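Protein (alpha-2u-globulin) (Rattus norvegicus, PDB 2A2U) probably binds and carries small hydrophobic ligands in the barrel of a lipocalin, and also takes up a hyaline droplet inducer. Local coordinates at residues 39-52 against 161-175. Numbering follows the deposited sequence.
Sequences FSIVVASNKREKIE and GITRDNIIDLTKTDR
Asn46 and Asn166 meet with their amide planes 84° apart, ND2 of Asn166 giving a hydrogen bond to OD1 of Asn46 at 2.7 Å. The backbone N of Thr163 reaches the same OD1 from the opposite face, so two donors grip one oxygen and fix the turn of the Asn46 amide. Nearby, the Arg48 side chain, extended from CG to NE (chi2 -174°), runs past Asn166 and directs NE to Asp165 O at 3.0 Å, nearly in the guanidinium plane. At that group's edge Glu52 OE2 forms a salt bridge with NH1, while Ile168 CD1 lies over one face. A leucine in place of Arg48 would probably leave Asp165 O without this donor and Glu52 without its ionic mate. These contacts flank an antiparallel pairing in which strand 167-169 adds to strand 36-44 of the lipocalin barrel, Val43 and Ile168 exchanging two backbone hydrogen bonds. Val42 CG1 packs obliquely on Ile167 CG2 at 3.5 Å, on the face covered by helix 147-158. On the other face Ile168 CD1 meets Ile51 CD1, and Leu170 crosses Val43 at about a right angle. Farther along, Arg175, bent at chi3 (-80°), brings NH1 to Ser40 O at 2.8 Å and also to Lys143 O.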
# COMPACT_ATOMS: atom_id res chain seq x y z
N PHE A 39 -21.00 -8.16 -11.49
CA PHE A 39 -21.86 -8.34 -10.32
C PHE A 39 -21.57 -9.70 -9.73
O PHE A 39 -21.21 -10.63 -10.46
CB PHE A 39 -23.33 -8.31 -10.72
CG PHE A 39 -23.79 -7.00 -11.24
CD1 PHE A 39 -23.64 -6.68 -12.58
CD2 PHE A 39 -24.37 -6.08 -10.39
CE1 PHE A 39 -24.08 -5.46 -13.06
CE2 PHE A 39 -24.81 -4.86 -10.86
CZ PHE A 39 -24.66 -4.54 -12.20
N SER A 40 -21.74 -9.83 -8.42
CA SER A 40 -21.52 -11.09 -7.73
C SER A 40 -22.76 -11.94 -7.88
O SER A 40 -23.85 -11.53 -7.47
CB SER A 40 -21.22 -10.85 -6.25
OG SER A 40 -19.90 -10.36 -6.10
N ILE A 41 -22.60 -13.12 -8.47
CA ILE A 41 -23.72 -14.02 -8.70
C ILE A 41 -23.73 -15.22 -7.74
O ILE A 41 -24.70 -15.44 -7.02
CB ILE A 41 -23.76 -14.50 -10.17
CG1 ILE A 41 -23.57 -13.31 -11.13
CG2 ILE A 41 -25.06 -15.22 -10.46
CD1 ILE A 41 -24.56 -12.17 -10.95
N VAL A 42 -22.64 -16.00 -7.74
CA VAL A 42 -22.54 -17.17 -6.87
C VAL A 42 -21.13 -17.28 -6.29
O VAL A 42 -20.14 -17.10 -7.00
CB VAL A 42 -22.83 -18.48 -7.67
CG1 VAL A 42 -22.71 -19.68 -6.77
CG2 VAL A 42 -24.20 -18.42 -8.29
N VAL A 43 -21.05 -17.53 -4.99
CA VAL A 43 -19.77 -17.71 -4.30
C VAL A 43 -19.80 -19.08 -3.65
O VAL A 43 -20.84 -19.52 -3.18
CB VAL A 43 -19.53 -16.64 -3.19
CG1 VAL A 43 -19.49 -15.26 -3.79
CG2 VAL A 43 -20.60 -16.72 -2.13
N ALA A 44 -18.66 -19.77 -3.63
CA ALA A 44 -18.61 -21.09 -3.05
C ALA A 44 -17.29 -21.33 -2.37
O ALA A 44 -16.23 -21.04 -2.94
CB ALA A 44 -18.83 -22.13 -4.12
N SER A 45 -17.34 -21.84 -1.14
CA SER A 45 -16.15 -22.15 -0.37
C SER A 45 -16.50 -23.22 0.63
O SER A 45 -17.58 -23.18 1.21
CB SER A 45 -15.65 -20.92 0.40
OG SER A 45 -14.49 -21.23 1.15
N ASN A 46 -15.60 -24.18 0.84
CA ASN A 46 -15.87 -25.22 1.82
C ASN A 46 -15.78 -24.64 3.24
O ASN A 46 -16.38 -25.17 4.17
CB ASN A 46 -14.96 -26.43 1.63
CG ASN A 46 -15.65 -27.57 0.86
OD1 ASN A 46 -16.85 -27.53 0.63
ND2 ASN A 46 -14.88 -28.59 0.49
N LYS A 47 -15.04 -23.53 3.38
CA LYS A 47 -14.90 -22.82 4.66
C LYS A 47 -16.06 -21.82 4.64
O LYS A 47 -15.86 -20.60 4.61
CB LYS A 47 -13.55 -22.09 4.76
CG LYS A 47 -13.22 -21.56 6.16
CD LYS A 47 -11.73 -21.72 6.48
CE LYS A 47 -11.42 -21.50 7.96
NZ LYS A 47 -11.34 -20.07 8.38
N ARG A 48 -17.27 -22.38 4.66
CA ARG A 48 -18.54 -21.67 4.60
C ARG A 48 -18.68 -20.40 5.43
O ARG A 48 -19.40 -19.48 5.04
CB ARG A 48 -19.66 -22.63 4.93
CG ARG A 48 -20.86 -22.50 4.04
CD ARG A 48 -21.98 -23.39 4.53
NE ARG A 48 -23.12 -23.37 3.62
CZ ARG A 48 -23.98 -22.36 3.51
NH1 ARG A 48 -23.84 -21.27 4.26
NH2 ARG A 48 -24.98 -22.44 2.65
N GLU A 49 -18.02 -20.36 6.58
CA GLU A 49 -18.07 -19.22 7.49
C GLU A 49 -17.68 -17.91 6.77
O GLU A 49 -18.23 -16.85 7.05
CB GLU A 49 -17.13 -19.48 8.67
CG GLU A 49 -16.78 -18.27 9.52
CD GLU A 49 -15.52 -18.48 10.33
OE1 GLU A 49 -14.52 -18.98 9.78
OE2 GLU A 49 -15.52 -18.14 11.53
N LYS A 50 -16.75 -18.04 5.83
CA LYS A 50 -16.21 -16.93 5.04
C LYS A 50 -17.18 -16.32 4.03
O LYS A 50 -17.13 -15.12 3.78
CB LYS A 50 -14.95 -17.39 4.31
CG LYS A 50 -13.83 -17.84 5.23
CD LYS A 50 -13.22 -16.66 5.92
CE LYS A 50 -12.12 -17.08 6.88
NZ LYS A 50 -11.44 -15.91 7.48
N ILE A 51 -18.00 -17.16 3.41
CA ILE A 51 -18.96 -16.69 2.42
C ILE A 51 -20.34 -16.38 3.00
O ILE A 51 -21.22 -15.88 2.31
CB ILE A 51 -19.10 -17.69 1.25
CG1 ILE A 51 -19.58 -19.05 1.75
CG2 ILE A 51 -17.79 -17.83 0.53
CD1 ILE A 51 -19.92 -20.00 0.62
N GLU A 52 -20.52 -16.66 4.29
CA GLU A 52 -21.81 -16.40 4.94
C GLU A 52 -21.88 -14.97 5.42
O GLU A 52 -20.93 -14.21 5.25
CB GLU A 52 -22.00 -17.33 6.13
CG GLU A 52 -22.46 -18.71 5.75
CD GLU A 52 -22.26 -19.71 6.87
OE1 GLU A 52 -22.07 -19.29 8.03
OE2 GLU A 52 -22.29 -20.92 6.59
N GLY A 161 -13.39 -29.95 -5.08
CA GLY A 161 -13.66 -30.32 -3.70
C GLY A 161 -14.70 -29.54 -2.93
O GLY A 161 -14.93 -29.85 -1.77
N ILE A 162 -15.31 -28.52 -3.53
CA ILE A 162 -16.33 -27.76 -2.81
C ILE A 162 -17.69 -28.39 -3.04
O ILE A 162 -18.12 -28.55 -4.17
CB ILE A 162 -16.32 -26.27 -3.21
CG1 ILE A 162 -14.93 -25.67 -2.95
CG2 ILE A 162 -17.34 -25.50 -2.39
CD1 ILE A 162 -14.61 -24.47 -3.79
N THR A 163 -18.34 -28.80 -1.95
CA THR A 163 -19.64 -29.45 -1.99
C THR A 163 -20.78 -28.50 -2.35
O THR A 163 -20.70 -27.30 -2.08
CB THR A 163 -19.97 -30.14 -0.64
OG1 THR A 163 -20.20 -29.14 0.37
CG2 THR A 163 -18.82 -31.01 -0.18
N ARG A 164 -21.84 -29.05 -2.93
CA ARG A 164 -23.02 -28.28 -3.35
C ARG A 164 -23.68 -27.55 -2.18
O ARG A 164 -24.45 -26.62 -2.39
CB ARG A 164 -24.03 -29.20 -4.04
CG ARG A 164 -24.61 -28.65 -5.35
CD ARG A 164 -24.38 -29.64 -6.50
NE ARG A 164 -24.82 -29.15 -7.80
CZ ARG A 164 -24.50 -29.72 -8.97
NH1 ARG A 164 -23.72 -30.79 -9.02
NH2 ARG A 164 -24.95 -29.21 -10.10
N ASP A 165 -23.39 -27.97 -0.95
CA ASP A 165 -23.96 -27.34 0.25
C ASP A 165 -23.22 -26.03 0.58
O ASP A 165 -23.72 -25.21 1.34
CB ASP A 165 -23.88 -28.31 1.44
CG ASP A 165 -24.67 -27.83 2.66
OD1 ASP A 165 -25.33 -26.78 2.61
OD2 ASP A 165 -24.64 -28.53 3.69
N ASN A 166 -22.05 -25.83 -0.02
CA ASN A 166 -21.27 -24.63 0.25
C ASN A 166 -21.26 -23.64 -0.90
O ASN A 166 -20.50 -22.67 -0.90
CB ASN A 166 -19.86 -25.02 0.66
CG ASN A 166 -19.85 -25.83 1.94
OD1 ASN A 166 -20.52 -25.47 2.91
ND2 ASN A 166 -19.14 -26.95 1.94
N ILE A 167 -22.12 -23.88 -1.88
CA ILE A 167 -22.26 -23.00 -3.03
C ILE A 167 -23.43 -22.07 -2.71
O ILE A 167 -24.54 -22.53 -2.50
CB ILE A 167 -22.57 -23.80 -4.31
CG1 ILE A 167 -21.52 -24.90 -4.50
CG2 ILE A 167 -22.52 -22.90 -5.51
CD1 ILE A 167 -21.70 -25.73 -5.77
N ILE A 168 -23.16 -20.77 -2.60
CA ILE A 168 -24.20 -19.80 -2.27
C ILE A 168 -24.55 -18.86 -3.41
O ILE A 168 -23.67 -18.27 -4.02
CB ILE A 168 -23.79 -18.96 -1.04
CG1 ILE A 168 -23.63 -19.86 0.19
CG2 ILE A 168 -24.83 -17.88 -0.77
CD1 ILE A 168 -23.22 -19.13 1.47
N ASP A 169 -25.85 -18.77 -3.71
CA ASP A 169 -26.35 -17.91 -4.77
C ASP A 169 -26.72 -16.56 -4.15
O ASP A 169 -27.74 -16.43 -3.47
CB ASP A 169 -27.59 -18.55 -5.43
CG ASP A 169 -28.10 -17.77 -6.64
OD1 ASP A 169 -27.69 -16.62 -6.86
OD2 ASP A 169 -28.94 -18.33 -7.39
N LEU A 170 -25.88 -15.55 -4.40
CA LEU A 170 -26.08 -14.22 -3.85
C LEU A 170 -27.16 -13.39 -4.53
O LEU A 170 -27.51 -12.33 -4.01
CB LEU A 170 -24.78 -13.43 -3.85
CG LEU A 170 -23.56 -13.95 -3.10
CD1 LEU A 170 -22.42 -12.99 -3.29
CD2 LEU A 170 -23.88 -14.10 -1.63
N THR A 171 -27.66 -13.85 -5.67
CA THR A 171 -28.69 -13.10 -6.39
C THR A 171 -30.00 -12.96 -5.63
O THR A 171 -30.79 -12.07 -5.89
CB THR A 171 -29.00 -13.71 -7.76
OG1 THR A 171 -29.49 -15.04 -7.59
CG2 THR A 171 -27.77 -13.71 -8.63
N LYS A 172 -30.22 -13.87 -4.69
CA LYS A 172 -31.43 -13.82 -3.92
C LYS A 172 -31.37 -12.91 -2.69
O LYS A 172 -32.40 -12.41 -2.23
CB LYS A 172 -31.82 -15.24 -3.56
CG LYS A 172 -32.24 -16.12 -4.69
CD LYS A 172 -31.41 -17.46 -4.90
CE LYS A 172 -32.32 -18.57 -5.52
NZ LYS A 172 -31.95 -19.95 -5.13
N THR A 173 -30.15 -12.57 -2.27
CA THR A 173 -29.91 -11.69 -1.13
C THR A 173 -29.59 -10.23 -1.49
O THR A 173 -29.57 -9.85 -2.67
CB THR A 173 -28.75 -12.21 -0.24
OG1 THR A 173 -27.49 -11.83 -0.80
CG2 THR A 173 -28.79 -13.74 -0.14
N ASP A 174 -29.35 -9.41 -0.46
CA ASP A 174 -29.01 -8.01 -0.67
C ASP A 174 -27.54 -7.91 -0.97
O ASP A 174 -26.70 -8.15 -0.10
CB ASP A 174 -29.31 -7.16 0.57
CG ASP A 174 -28.77 -5.74 0.44
OD1 ASP A 174 -28.90 -5.14 -0.66
OD2 ASP A 174 -28.22 -5.21 1.43
N ARG A 175 -27.23 -7.55 -2.20
CA ARG A 175 -25.85 -7.40 -2.62
C ARG A 175 -25.49 -5.94 -2.48
O ARG A 175 -24.89 -5.33 -3.36
CB ARG A 175 -25.70 -7.91 -4.04
CG ARG A 175 -25.89 -9.40 -4.12
CD ARG A 175 -25.82 -9.90 -5.54
NE ARG A 175 -27.07 -9.69 -6.25
CZ ARG A 175 -27.20 -9.83 -7.56
NH1 ARG A 175 -26.16 -10.18 -8.31
NH2 ARG A 175 -28.39 -9.65 -8.13